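Local coordinates for Mono(ADP-ribosyl)transferase SpvB (Salmonella typhimurium, PDB 2GWM), which is a secreted virulence toxin whose ADP-ribosyltransferase domain probably transfers ADP-ribose from NAD to an arginine of actin, so blocking filament assembly, at residues Lys3-Leu8 with Gly138-Phe143; Ser17-Tyr22 with Asn55-Tyr60; Leu83-Pro88 with Arg192-Arg197. All coordinates share one frame; numbering follows the deposited sequence.

Contact 1 (Lys3-Leu8 with Gly138-Phe143)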
ATOM      1  N   LYS A   3       3.948  10.392 -19.457  1.00 23.12           N
ATOM      2  CA  LYS A   3       3.122   9.207 -19.618  1.00 22.83           C
ATOM      3  C   LYS A   3       3.240   8.333 -18.354  1.00 21.17           C
ATOM      4  O   LYS A   3       2.367   7.541 -18.050  1.00 22.27           O
ATOM      5  CB  LYS A   3       3.545   8.401 -20.821  1.00 23.01           C
ATOM      6  CG  LYS A   3       3.427   9.209 -22.140  1.00 27.06           C
ATOM      7  CD  LYS A   3       2.003   9.584 -22.450  1.00 30.16           C
ATOM      8  CE  LYS A   3       1.840  10.009 -23.953  1.00 33.11           C
ATOM      9  NZ  LYS A   3       0.427  10.317 -24.271  1.00 38.50           N
ATOM     10  N   GLN A   4       4.341   8.460 -17.618  1.00 18.70           N
ATOM     11  CA  GLN A   4       4.491   7.702 -16.381  1.00 19.91           C
ATOM     12  C   GLN A   4       3.549   8.198 -15.290  1.00 19.55           C
ATOM     13  O   GLN A   4       2.902   7.400 -14.594  1.00 20.37           O
ATOM     14  CB  GLN A   4       5.950   7.742 -15.965  1.00 19.93           C
ATOM     15  CG  GLN A   4       6.888   6.893 -16.855  1.00 18.73           C
ATOM     16  CD  GLN A   4       6.992   7.410 -18.276  1.00 19.87           C
ATOM     17  OE1 GLN A   4       7.219   8.597 -18.493  1.00 21.00           O
ATOM     18  NE2 GLN A   4       6.841   6.517 -19.243  1.00 19.09           N
ATOM     19  N   ILE A   5       3.434   9.502 -15.177  1.00 20.71           N
ATOM     20  CA  ILE A   5       2.425  10.082 -14.265  1.00 20.93           C
ATOM     21  C   ILE A   5       1.049   9.674 -14.682  1.00 19.64           C
ATOM     22  O   ILE A   5       0.203   9.356 -13.851  1.00 20.47           O
ATOM     23  CB  ILE A   5       2.597  11.586 -14.146  1.00 21.35           C
ATOM     24  CG1 ILE A   5       3.839  11.882 -13.290  1.00 24.23           C
ATOM     25  CG2 ILE A   5       1.352  12.273 -13.548  1.00 24.24           C
ATOM     26  CD1 ILE A   5       3.681  11.720 -11.878  1.00 28.05           C
ATOM     27  N   GLN A   6       0.767   9.679 -15.991  1.00 19.48           N
ATOM     28  CA  GLN A   6      -0.551   9.265 -16.418  1.00 20.81           C
ATOM     29  C   GLN A   6      -0.829   7.798 -16.062  1.00 19.95           C
ATOM     30  O   GLN A   6      -1.960   7.445 -15.711  1.00 21.06           O
ATOM     31  CB  GLN A   6      -0.696   9.479 -17.927  1.00 21.75           C
ATOM     32  CG  GLN A   6      -0.680  10.913 -18.365  1.00 24.50           C
ATOM     33  CD  GLN A   6      -0.910  11.030 -19.863  1.00 30.93           C
ATOM     34  OE1 GLN A   6      -1.977  10.655 -20.358  1.00 41.66           O
ATOM     35  NE2 GLN A   6       0.080  11.536 -20.593  1.00 37.81           N
ATOM     36  N   ALA A   7       0.182   6.955 -16.157  1.00 19.64           N
ATOM     37  CA  ALA A   7       0.022   5.563 -15.719  1.00 19.07           C
ATOM     38  C   ALA A   7      -0.255   5.472 -14.215  1.00 19.78           C
ATOM     39  O   ALA A   7      -1.090   4.711 -13.822  1.00 20.13           O
ATOM     40  CB  ALA A   7       1.181   4.735 -16.114  1.00 20.03           C
ATOM     41  N   LEU A   8       0.433   6.288 -13.416  1.00 18.70           N
ATOM     42  CA  LEU A   8       0.159   6.356 -11.982  1.00 19.11           C
ATOM     43  C   LEU A   8      -1.240   6.824 -11.684  1.00 18.70           C
ATOM     44  O   LEU A   8      -1.923   6.304 -10.764  1.00 19.05           O
ATOM     45  CB  LEU A   8       1.186   7.289 -11.314  1.00 19.79           C
ATOM     46  CG  LEU A   8       0.999   7.524  -9.777  1.00 20.27           C
ATOM     47  CD1 LEU A   8       1.082   6.206  -9.041  1.00 19.13           C
ATOM     48  CD2 LEU A   8       2.087   8.469  -9.342  1.00 20.25           C
ATOM     49  N   GLY A 138      -0.942  13.660  -3.852  1.00 22.03           N
ATOM     50  CA  GLY A 138      -1.587  14.928  -4.107  1.00 22.80           C
ATOM     51  C   GLY A 138      -2.640  14.771  -5.201  1.00 23.64           C
ATOM     52  O   GLY A 138      -3.471  13.866  -5.146  1.00 21.78           O
ATOM     53  N   ASP A 139      -2.561  15.647  -6.190  1.00 24.22           N
ATOM     54  CA  ASP A 139      -3.573  15.696  -7.221  1.00 25.27           C
ATOM     55  C   ASP A 139      -3.458  14.552  -8.231  1.00 24.15           C
ATOM     56  O   ASP A 139      -4.309  14.400  -9.095  1.00 26.49           O
ATOM     57  CB  ASP A 139      -3.504  17.000  -7.989  1.00 26.32           C
ATOM     58  CG  ASP A 139      -4.748  17.225  -8.827  1.00 29.45           C
ATOM     59  OD1 ASP A 139      -5.857  17.224  -8.259  1.00 36.44           O
ATOM     60  OD2 ASP A 139      -4.616  17.380 -10.045  1.00 38.64           O
ATOM     61  N   VAL A 140      -2.413  13.757  -8.132  1.00 23.65           N
ATOM     62  CA  VAL A 140      -2.315  12.547  -8.941  1.00 23.20           C
ATOM     63  C   VAL A 140      -3.372  11.536  -8.508  1.00 23.28           C
ATOM     64  O   VAL A 140      -3.818  10.701  -9.299  1.00 24.17           O
ATOM     65  CB  VAL A 140      -0.944  11.953  -8.863  1.00 24.31           C
ATOM     66  CG1 VAL A 140      -0.911  10.632  -9.566  1.00 25.01           C
ATOM     67  CG2 VAL A 140       0.009  12.913  -9.509  1.00 23.67           C
ATOM     68  N   ALA A 141      -3.775  11.576  -7.238  1.00 22.64           N
ATOM     69  CA  ALA A 141      -4.750  10.610  -6.746  1.00 21.84           C
ATOM     70  C   ALA A 141      -6.062  10.815  -7.475  1.00 23.32           C
ATOM     71  O   ALA A 141      -6.481  11.960  -7.719  1.00 22.65           O
ATOM     72  CB  ALA A 141      -4.973  10.802  -5.249  1.00 21.94           C
ATOM     73  N   HIS A 142      -6.780   9.736  -7.730  1.00 23.70           N
ATOM     74  CA  HIS A 142      -8.024   9.853  -8.472  1.00 24.60           C
ATOM     75  C   HIS A 142      -9.056  10.598  -7.684  1.00 26.17           C
ATOM     76  O   HIS A 142      -9.707  11.513  -8.212  1.00 25.47           O
ATOM     77  CB  HIS A 142      -8.564   8.481  -8.839  1.00 25.33           C
ATOM     78  CG  HIS A 142      -9.737   8.559  -9.754  1.00 24.44           C
ATOM     79  ND1 HIS A 142      -9.614   8.999 -11.059  1.00 25.03           N
ATOM     80  CD2 HIS A 142     -11.053   8.372  -9.537  1.00 24.65           C
ATOM     81  CE1 HIS A 142     -10.809   9.000 -11.620  1.00 25.89           C
ATOM     82  NE2 HIS A 142     -11.698   8.638 -10.715  1.00 25.68           N
ATOM     83  N   PHE A 143      -9.255  10.172  -6.440  1.00 26.20           N
ATOM     84  CA  PHE A 143     -10.157  10.852  -5.541  1.00 29.03           C
ATOM     85  C   PHE A 143      -9.335  11.782  -4.664  1.00 30.19           C
ATOM     86  O   PHE A 143      -8.303  11.394  -4.122  1.00 32.50           O
ATOM     87  CB  PHE A 143     -10.940   9.837  -4.717  1.00 27.23           C
ATOM     88  CG  PHE A 143     -11.933   9.035  -5.527  1.00 27.41           C
ATOM     89  CD1 PHE A 143     -13.039   9.633  -6.068  1.00 30.36           C
ATOM     90  CD2 PHE A 143     -11.786   7.668  -5.715  1.00 28.31           C
ATOM     91  CE1 PHE A 143     -13.958   8.896  -6.832  1.00 31.08           C
ATOM     92  CE2 PHE A 143     -12.684   6.942  -6.468  1.00 26.47           C
ATOM     93  CZ  PHE A 143     -13.798   7.564  -7.005  1.00 29.68           C
TER
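Val140 supplies most of the buried surface here, setting its two methyl branches against Leu8 and Ile5, which lie three residues apart on the first turns of helix 3-24. The link is wholly apolar. Its closer half belongs to CG1: Val140 CG1 stands 3.7 Å from Leu8 CG and equally 3.7 Å from Leu8 CD2, so the methyl bears on the branch point and one prong of the leucine fork. The two side chains cross at about a right angle. With CG anti to the backbone N (chi1 177°), the leucine fork lies beside its own carbonyl carbon, and from there its outer part reaches the valine. The second branch makes a looser contact, Val140 CG2 lying 4.3 Å from Ile5 CG2, the methyl branched from CB rather than the end of the longer arm.

Val140 belongs to a short 3-10 segment, residues 139-140, in the loop between strands 135-136 and 149-151. That loop runs toward Glu148, the predicted catalytic glutamate of the Arg-Ser-Glu class of ADP-ribosyltransferases, and probably corresponds to the ADP-ribosylating turn-turn (ARTT) loop of related toxins. The Leu8 side chain is about 8 Å from that of Glu148, which places the contact near the presumed active site.

The turn is closed by Ala141 N bonding Gly138 O at 3.1 Å. Polar bonds beside the apolar patch also tie loop to helix: Arg9 NH1 bonds the carbonyl of Asp139, and Ser12 OG bonds the backbone N of His142. On the helix side, Leu8 also packs on Ile64 of helix 50-69 and, like Ile5, on Leu71.

Contact 2 (Ser17-Tyr22 with Asn55-Tyr60)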
ATOM      1  N   SER A  17      -6.337  -2.416  -8.588  1.00 24.29           N
ATOM      2  CA  SER A  17      -7.278  -3.498  -8.304  1.00 25.74           C
ATOM      3  C   SER A  17      -6.786  -4.791  -8.981  1.00 26.37           C
ATOM      4  O   SER A  17      -7.249  -5.889  -8.657  1.00 29.16           O
ATOM      5  CB  SER A  17      -8.708  -3.083  -8.729  1.00 27.24           C
ATOM      6  OG  SER A  17      -8.843  -2.940 -10.132  1.00 30.15           O
ATOM      7  N   VAL A  18      -5.854  -4.657  -9.919  1.00 24.07           N
ATOM      8  CA  VAL A  18      -5.292  -5.788 -10.636  1.00 25.03           C
ATOM      9  C   VAL A  18      -3.805  -5.997 -10.296  1.00 22.52           C
ATOM     10  O   VAL A  18      -3.332  -7.127 -10.067  1.00 22.89           O
ATOM     11  CB  VAL A  18      -5.433  -5.541 -12.147  1.00 25.41           C
ATOM     12  CG1 VAL A  18      -4.600  -6.496 -12.966  1.00 28.17           C
ATOM     13  CG2 VAL A  18      -6.910  -5.636 -12.540  1.00 28.28           C
ATOM     14  N   ILE A  19      -3.045  -4.913 -10.314  1.00 22.53           N
ATOM     15  CA  ILE A  19      -1.602  -4.961 -10.208  1.00 22.90           C
ATOM     16  C   ILE A  19      -1.050  -5.535  -8.910  1.00 21.79           C
ATOM     17  O   ILE A  19      -0.042  -6.240  -8.924  1.00 23.20           O
ATOM     18  CB  ILE A  19      -1.032  -3.519 -10.301  1.00 24.50           C
ATOM     19  CG1 ILE A  19      -0.958  -3.120 -11.752  1.00 30.39           C
ATOM     20  CG2 ILE A  19       0.356  -3.433  -9.657  1.00 28.47           C
ATOM     21  CD1 ILE A  19       0.267  -3.637 -12.443  1.00 37.40           C
ATOM     22  N   ASN A  20      -1.670  -5.191  -7.792  1.00 22.31           N
ATOM     23  CA  ASN A  20      -1.110  -5.612  -6.526  1.00 21.77           C
ATOM     24  C   ASN A  20      -1.292  -7.088  -6.287  1.00 20.70           C
ATOM     25  O   ASN A  20      -0.373  -7.763  -5.854  1.00 21.88           O
ATOM     26  CB  ASN A  20      -1.687  -4.742  -5.401  1.00 22.25           C
ATOM     27  CG  ASN A  20      -1.262  -3.252  -5.525  1.00 21.76           C
ATOM     28  OD1 ASN A  20      -2.054  -2.298  -5.264  1.00 28.78           O
ATOM     29  ND2 ASN A  20      -0.019  -3.051  -5.893  1.00 20.25           N
ATOM     30  N   LYS A  21      -2.443  -7.630  -6.685  1.00 20.58           N
ATOM     31  CA  LYS A  21      -2.601  -9.090  -6.654  1.00 21.23           C
ATOM     32  C   LYS A  21      -1.589  -9.771  -7.560  1.00 20.47           C
ATOM     33  O   LYS A  21      -0.994 -10.782  -7.217  1.00 20.77           O
ATOM     34  CB  LYS A  21      -4.023  -9.495  -7.031  1.00 21.11           C
ATOM     35  CG  LYS A  21      -5.042  -9.128  -5.997  1.00 22.57           C
ATOM     36  CD  LYS A  21      -6.474  -9.482  -6.442  1.00 23.83           C
ATOM     37  CE  LYS A  21      -7.436  -9.364  -5.287  1.00 28.79           C
ATOM     38  NZ  LYS A  21      -8.822  -9.896  -5.596  1.00 32.70           N
ATOM     39  N   TYR A  22      -1.394  -9.228  -8.747  1.00 20.45           N
ATOM     40  CA  TYR A  22      -0.389  -9.748  -9.685  1.00 20.34           C
ATOM     41  C   TYR A  22       1.012  -9.803  -9.056  1.00 19.75           C
ATOM     42  O   TYR A  22       1.699 -10.843  -9.071  1.00 21.31           O
ATOM     43  CB  TYR A  22      -0.367  -8.869 -10.941  1.00 19.74           C
ATOM     44  CG  TYR A  22       0.660  -9.295 -11.987  1.00 19.98           C
ATOM     45  CD1 TYR A  22       0.431 -10.381 -12.828  1.00 19.83           C
ATOM     46  CD2 TYR A  22       1.836  -8.599 -12.127  1.00 19.23           C
ATOM     47  CE1 TYR A  22       1.331 -10.755 -13.753  1.00 19.90           C
ATOM     48  CE2 TYR A  22       2.794  -8.965 -13.085  1.00 20.49           C
ATOM     49  CZ  TYR A  22       2.524 -10.066 -13.893  1.00 20.20           C
ATOM     50  OH  TYR A  22       3.380 -10.457 -14.896  1.00 22.14           O
ATOM     51  N   ASN A  55       6.078  -9.416 -20.098  1.00 20.60           N
ATOM     52  CA  ASN A  55       6.926  -8.250 -20.442  1.00 20.62           C
ATOM     53  C   ASN A  55       6.158  -6.956 -20.454  1.00 20.60           C
ATOM     54  O   ASN A  55       6.653  -5.951 -19.998  1.00 23.29           O
ATOM     55  CB  ASN A  55       7.653  -8.446 -21.774  1.00 21.39           C
ATOM     56  CG  ASN A  55       8.695  -9.562 -21.718  1.00 24.91           C
ATOM     57  OD1 ASN A  55       9.109 -10.018 -20.641  1.00 27.83           O
ATOM     58  ND2 ASN A  55       9.139 -10.006 -22.885  1.00 28.38           N
ATOM     59  N   ALA A  56       4.919  -6.980 -20.948  1.00 19.74           N
ATOM     60  CA  ALA A  56       4.144  -5.777 -20.985  1.00 18.77           C
ATOM     61  C   ALA A  56       3.717  -5.337 -19.585  1.00 18.71           C
ATOM     62  O   ALA A  56       3.662  -4.120 -19.274  1.00 18.79           O
ATOM     63  CB  ALA A  56       2.944  -6.009 -21.926  1.00 19.39           C
ATOM     64  N   MET A  57       3.333  -6.288 -18.740  1.00 18.94           N
ATOM     65  CA  MET A  57       3.003  -5.967 -17.372  1.00 19.43           C
ATOM     66  C   MET A  57       4.174  -5.298 -16.688  1.00 18.93           C
ATOM     67  O   MET A  57       3.982  -4.378 -15.922  1.00 19.38           O
ATOM     68  CB  MET A  57       2.654  -7.226 -16.584  1.00 18.87           C
ATOM     69  CG  MET A  57       1.293  -7.756 -16.973  1.00 19.49           C
ATOM     70  SD  MET A  57      -0.146  -6.731 -16.510  1.00 21.68           S
ATOM     71  CE  MET A  57      -0.207  -6.974 -14.762  1.00 28.12           C
ATOM     72  N   SER A  58       5.368  -5.793 -16.957  1.00 19.09           N
ATOM     73  CA  SER A  58       6.556  -5.165 -16.397  1.00 19.04           C
ATOM     74  C   SER A  58       6.691  -3.729 -16.760  1.00 18.94           C
ATOM     75  O   SER A  58       6.978  -2.882 -15.926  1.00 19.07           O
ATOM     76  CB  SER A  58       7.815  -5.932 -16.821  1.00 20.71           C
ATOM     77  OG  SER A  58       7.800  -7.296 -16.304  1.00 24.94           O
ATOM     78  N   VAL A  59       6.522  -3.417 -18.051  1.00 18.33           N
ATOM     79  CA  VAL A  59       6.659  -2.049 -18.461  1.00 19.15           C
ATOM     80  C   VAL A  59       5.591  -1.133 -17.793  1.00 18.24           C
ATOM     81  O   VAL A  59       5.854  -0.005 -17.401  1.00 19.05           O
ATOM     82  CB  VAL A  59       6.539  -1.925 -20.019  1.00 19.84           C
ATOM     83  CG1 VAL A  59       6.865  -0.493 -20.412  1.00 20.53           C
ATOM     84  CG2 VAL A  59       7.471  -2.892 -20.728  1.00 19.73           C
ATOM     85  N   TYR A  60       4.362  -1.608 -17.758  1.00 18.67           N
ATOM     86  CA  TYR A  60       3.239  -0.917 -17.146  1.00 18.46           C
ATOM     87  C   TYR A  60       3.529  -0.606 -15.649  1.00 19.77           C
ATOM     88  O   TYR A  60       3.415   0.515 -15.205  1.00 20.08           O
ATOM     89  CB  TYR A  60       2.064  -1.852 -17.318  1.00 19.54           C
ATOM     90  CG  TYR A  60       0.773  -1.476 -16.607  1.00 18.64           C
ATOM     91  CD1 TYR A  60       0.307  -0.167 -16.544  1.00 21.06           C
ATOM     92  CD2 TYR A  60       0.078  -2.457 -15.931  1.00 22.43           C
ATOM     93  CE1 TYR A  60      -0.872   0.137 -15.867  1.00 21.87           C
ATOM     94  CE2 TYR A  60      -1.099  -2.170 -15.247  1.00 23.94           C
ATOM     95  CZ  TYR A  60      -1.562  -0.871 -15.225  1.00 22.02           C
ATOM     96  OH  TYR A  60      -2.716  -0.612 -14.534  1.00 22.32           O
TER
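The Tyr22 ring carries the terminal methyl of Met57 on one face, CE standing 3.6 Å above the ring plane and nearly over its centre, while Tyr28 meets the same tyrosine ring to ring in an edge-to-face contact. The methyl makes a CH-pi interaction, 13° off the ring normal measured from the centroid. Met57 SD sits farther up on that normal, 4.9 Å from the Tyr22 centroid, a Met-aromatic contact at longer range. The phenol ring of Tyr60 instead receives Ile19 obliquely, with Ile19 CD1 3.4 Å from Tyr60 CE2 and Ile19 CG1 3.6 Å from the same carbon, a tight fit for apolar groups.

Met57 reaches its partner by folding back: its chain is bent at both chi2 and chi3, and so curls over the tyrosine rather than extending past it. Its base meets the far end of the ring, Met57 CB lying 3.7 Å from Tyr22 OH, and its methyl comes back over the ring centre, displaced slightly toward CG and CD2, so the methionine covers the ring from its centre to the hydroxyl. CE also touches Ile19 CD1 at 4.1 Å, joining the two aromatic contacts into one continuous apolar cluster.

Both segments are helical, and their axes approach to 12.0 Å at a signed crossing angle of -113°, a separation that large side chains bridge. Tyr22 and Ile19 present one side of helix 3-24; Met57 and Tyr60, three residues apart, answer from helix 50-69. From the same second helix, Ile61, just after the segment, packs on both Ile19 and Tyr22, and Phe53, just before it, packs on Tyr22. Helix 30-39 closes the bundle, with Leu37 on Met57, Thr36 on Tyr60 and Ala33 on Val18.

Contact 3 (Leu83-Pro88 with Arg192-Arg197)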
ATOM      1  N   LEU A  83      -5.259  -2.233   8.524  1.00 25.64           N
ATOM      2  CA  LEU A  83      -5.325  -3.554   7.846  1.00 27.88           C
ATOM      3  C   LEU A  83      -6.286  -4.500   8.562  1.00 26.91           C
ATOM      4  O   LEU A  83      -6.460  -4.467   9.777  1.00 24.30           O
ATOM      5  CB  LEU A  83      -3.950  -4.276   7.799  1.00 28.88           C
ATOM      6  CG  LEU A  83      -2.745  -3.809   7.016  1.00 35.11           C
ATOM      7  CD1 LEU A  83      -1.647  -4.843   7.129  1.00 35.61           C
ATOM      8  CD2 LEU A  83      -3.097  -3.596   5.575  1.00 35.39           C
ATOM      9  N   LYS A  84      -6.881  -5.415   7.815  1.00 26.91           N
ATOM     10  CA  LYS A  84      -7.609  -6.494   8.380  1.00 28.17           C
ATOM     11  C   LYS A  84      -6.678  -7.656   8.335  1.00 27.87           C
ATOM     12  O   LYS A  84      -6.408  -8.207   7.235  1.00 30.79           O
ATOM     13  CB  LYS A  84      -8.843  -6.747   7.539  1.00 28.75           C
ATOM     14  CG  LYS A  84      -9.774  -7.674   8.150  1.00 30.96           C
ATOM     15  CD  LYS A  84     -10.997  -7.862   7.285  1.00 34.26           C
ATOM     16  CE  LYS A  84     -12.114  -8.477   8.096  1.00 40.64           C
ATOM     17  NZ  LYS A  84     -11.653  -9.603   9.006  1.00 45.15           N
ATOM     18  N   LEU A  85      -6.125  -8.038   9.486  1.00 25.90           N
ATOM     19  CA  LEU A  85      -5.257  -9.209   9.581  1.00 26.17           C
ATOM     20  C   LEU A  85      -5.852 -10.404  10.258  1.00 27.15           C
ATOM     21  O   LEU A  85      -5.225 -11.459  10.239  1.00 27.67           O
ATOM     22  CB  LEU A  85      -3.950  -8.888  10.304  1.00 26.20           C
ATOM     23  CG  LEU A  85      -2.971  -7.932   9.673  1.00 27.58           C
ATOM     24  CD1 LEU A  85      -1.732  -7.833  10.603  1.00 29.08           C
ATOM     25  CD2 LEU A  85      -2.598  -8.375   8.263  1.00 30.58           C
ATOM     26  N   ASP A  86      -7.052 -10.305  10.828  1.00 27.15           N
ATOM     27  CA  ASP A  86      -7.603 -11.392  11.604  1.00 28.52           C
ATOM     28  C   ASP A  86      -8.466 -12.371  10.815  1.00 30.11           C
ATOM     29  O   ASP A  86      -9.149 -13.195  11.425  1.00 29.86           O
ATOM     30  CB  ASP A  86      -8.364 -10.847  12.820  1.00 29.05           C
ATOM     31  CG  ASP A  86      -7.447 -10.243  13.827  1.00 29.32           C
ATOM     32  OD1 ASP A  86      -6.439 -10.856  14.122  1.00 27.32           O
ATOM     33  OD2 ASP A  86      -7.731  -9.169  14.358  1.00 31.48           O
ATOM     34  N   LYS A  87      -8.357 -12.335   9.489  1.00 31.93           N
ATOM     35  CA  LYS A  87      -9.022 -13.332   8.618  1.00 34.58           C
ATOM     36  C   LYS A  87      -8.299 -14.677   8.736  1.00 36.19           C
ATOM     37  O   LYS A  87      -7.072 -14.720   8.646  1.00 36.18           O
ATOM     38  CB  LYS A  87      -8.981 -12.891   7.159  1.00 35.18           C
ATOM     39  CG  LYS A  87      -9.431 -11.453   6.886  1.00 37.35           C
ATOM     40  CD  LYS A  87      -9.872 -11.171   5.444  1.00 39.00           C
ATOM     41  CE  LYS A  87      -8.930 -11.748   4.403  1.00 42.34           C
ATOM     42  NZ  LYS A  87      -9.577 -11.865   3.044  1.00 45.77           N
ATOM     43  N   PRO A  88      -9.051 -15.782   8.910  1.00 38.47           N
ATOM     44  CA  PRO A  88      -8.438 -17.111   8.766  1.00 39.19           C
ATOM     45  C   PRO A  88      -7.370 -17.230   7.676  1.00 40.21           C
ATOM     46  O   PRO A  88      -6.269 -17.673   7.965  1.00 41.63           O
ATOM     47  CB  PRO A  88      -9.642 -17.990   8.451  1.00 39.73           C
ATOM     48  CG  PRO A  88     -10.708 -17.391   9.352  1.00 39.30           C
ATOM     49  CD  PRO A  88     -10.473 -15.896   9.288  1.00 38.94           C
ATOM     50  N   ARG A 192      -5.038  -4.528  17.665  1.00 18.71           N
ATOM     51  CA  ARG A 192      -3.634  -4.291  17.872  1.00 19.34           C
ATOM     52  C   ARG A 192      -3.154  -3.094  17.086  1.00 18.66           C
ATOM     53  O   ARG A 192      -3.729  -2.704  16.054  1.00 18.40           O
ATOM     54  CB  ARG A 192      -2.845  -5.531  17.475  1.00 18.64           C
ATOM     55  CG  ARG A 192      -2.870  -5.701  15.959  1.00 20.75           C
ATOM     56  CD  ARG A 192      -2.206  -6.993  15.530  1.00 22.93           C
ATOM     57  NE  ARG A 192      -2.851  -8.230  15.984  1.00 22.36           N
ATOM     58  CZ  ARG A 192      -3.951  -8.763  15.458  1.00 23.31           C
ATOM     59  NH1 ARG A 192      -4.602  -8.116  14.503  1.00 22.84           N
ATOM     60  NH2 ARG A 192      -4.443  -9.930  15.924  1.00 22.27           N
ATOM     61  N   ILE A 193      -2.105  -2.504  17.607  1.00 18.04           N
ATOM     62  CA  ILE A 193      -1.232  -1.582  16.916  1.00 18.62           C
ATOM     63  C   ILE A 193       0.069  -2.276  16.674  1.00 19.95           C
ATOM     64  O   ILE A 193       0.625  -2.898  17.560  1.00 19.78           O
ATOM     65  CB  ILE A 193      -1.005  -0.243  17.742  1.00 19.44           C
ATOM     66  CG1 ILE A 193      -2.324   0.446  18.058  1.00 20.63           C
ATOM     67  CG2 ILE A 193       0.025   0.682  17.040  1.00 20.53           C
ATOM     68  CD1 ILE A 193      -2.175   1.421  19.214  1.00 21.84           C
ATOM     69  N   ILE A 194       0.588  -2.099  15.453  1.00 19.08           N
ATOM     70  CA  ILE A 194       1.887  -2.615  15.119  1.00 18.89           C
ATOM     71  C   ILE A 194       2.709  -1.415  14.739  1.00 19.42           C
ATOM     72  O   ILE A 194       2.408  -0.705  13.800  1.00 19.92           O
ATOM     73  CB  ILE A 194       1.891  -3.620  13.987  1.00 19.65           C
ATOM     74  CG1 ILE A 194       0.939  -4.756  14.280  1.00 19.81           C
ATOM     75  CG2 ILE A 194       3.318  -4.147  13.793  1.00 20.12           C
ATOM     76  CD1 ILE A 194       0.864  -5.797  13.184  1.00 22.10           C
ATOM     77  N   ASN A 195       3.795  -1.213  15.493  1.00 19.33           N
ATOM     78  CA  ASN A 195       4.793  -0.167  15.251  1.00 18.87           C
ATOM     79  C   ASN A 195       5.865  -0.781  14.362  1.00 19.15           C
ATOM     80  O   ASN A 195       6.514  -1.760  14.737  1.00 18.76           O
ATOM     81  CB  ASN A 195       5.379   0.338  16.572  1.00 18.91           C
ATOM     82  CG  ASN A 195       4.344   0.929  17.464  1.00 21.22           C
ATOM     83  OD1 ASN A 195       4.113   0.444  18.625  1.00 23.89           O
ATOM     84  ND2 ASN A 195       3.758   2.006  17.003  1.00 17.74           N
ATOM     85  N   MET A 196       6.053  -0.174  13.210  1.00 20.03           N
ATOM     86  CA  MET A 196       6.921  -0.676  12.144  1.00 21.35           C
ATOM     87  C   MET A 196       7.857   0.407  11.695  1.00 20.52           C
ATOM     88  O   MET A 196       7.606   1.591  11.912  1.00 19.98           O
ATOM     89  CB  MET A 196       6.105  -1.023  10.869  1.00 22.42           C
ATOM     90  CG  MET A 196       5.053  -1.949  11.070  1.00 26.27           C
ATOM     91  SD  MET A 196       4.360  -2.362   9.503  1.00 28.44           S
ATOM     92  CE  MET A 196       4.010  -4.024   9.789  1.00 32.35           C
ATOM     93  N   ARG A 197       8.904   0.015  10.946  1.00 19.51           N
ATOM     94  CA  ARG A 197       9.828   0.978  10.384  1.00 20.95           C
ATOM     95  C   ARG A 197      10.207   0.556   8.981  1.00 20.06           C
ATOM     96  O   ARG A 197      10.558  -0.610   8.773  1.00 21.91           O
ATOM     97  CB  ARG A 197      11.090   1.081  11.230  1.00 20.17           C
ATOM     98  CG  ARG A 197      12.058   2.135  10.777  1.00 22.84           C
ATOM     99  CD  ARG A 197      13.196   2.375  11.792  1.00 24.43           C
ATOM    100  NE  ARG A 197      12.673   2.601  13.106  1.00 29.25           N
ATOM    101  CZ  ARG A 197      12.191   3.741  13.565  1.00 23.10           C
ATOM    102  NH1 ARG A 197      12.271   4.858  12.865  1.00 30.85           N
ATOM    103  NH2 ARG A 197      11.588   3.712  14.740  1.00 33.62           N
TER
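Asp86 and Arg192 form a salt bridge, their side chains coming from opposite directions. Its strong bond runs from Arg192 NH2 to Asp86 OD1, 2.8 Å long with an N-H...O angle of 156°; it uses the syn lone pair of the oxygen and lies close to the guanidinium plane. Two weak bonds from Arg192 NH1 accompany it, each 3.3 Å, one to Asp86 OD1 and the other to Asp86 OD2. The carboxylate and guanidinium planes are turned 58° apart, so the pair is not a flat two-pronged bridge. A bend at chi3 (64°) turns the guanidinium off the line of the arginine's aliphatic stem. Thr122 OG1 takes a further hydrogen bond from NH1, and Asp121 accepts the backbone N-H groups of Leu85 and Asp86, through OD1 and OD2 respectively, which helps to fix the loop that carries the carboxylate.

Apolar contact is lighter. Leu85 and Ile194 meet tip to tip, CD1 to CD1 at 4.2 Å. Leu94 of helix 91-97 touches Leu85, Asp86 and Arg192 alike, spanning both kinds of interaction.

Residues 83-88 leave strand 78-83 at the outer side of a five-stranded mixed sheet, and 192-197 belong to its middle strand, with strand 122-127 between. The side chains therefore reach past an intervening strand, in the mixed beta-sheet core of an ADP-ribosyltransferase domain, with the Leu85 side chain about 9 Å from that of Arg81, a predicted active-site residue.

From the N terminus, helix 3-24 takes part twice: its first turns in contact 1 and its later turns in contact 2. Contact 2 closes first, over 32 residues that include helix 30-39, and fastens the helical part together. It is nested inside the loop of contact 1, whose 129 intervening residues end in the loop between strands 135-136 and 149-151 of the three-stranded sheet, tied there to the start of helix 3-24. Contact 3 opens after contact 2 closes but inside the loop of contact 1, and ends beyond it, so contacts 1 and 3 cross. It joins the loop after edge strand 78-83 to the middle strand of the five-stranded sheet, across the chain's centre from contact 1.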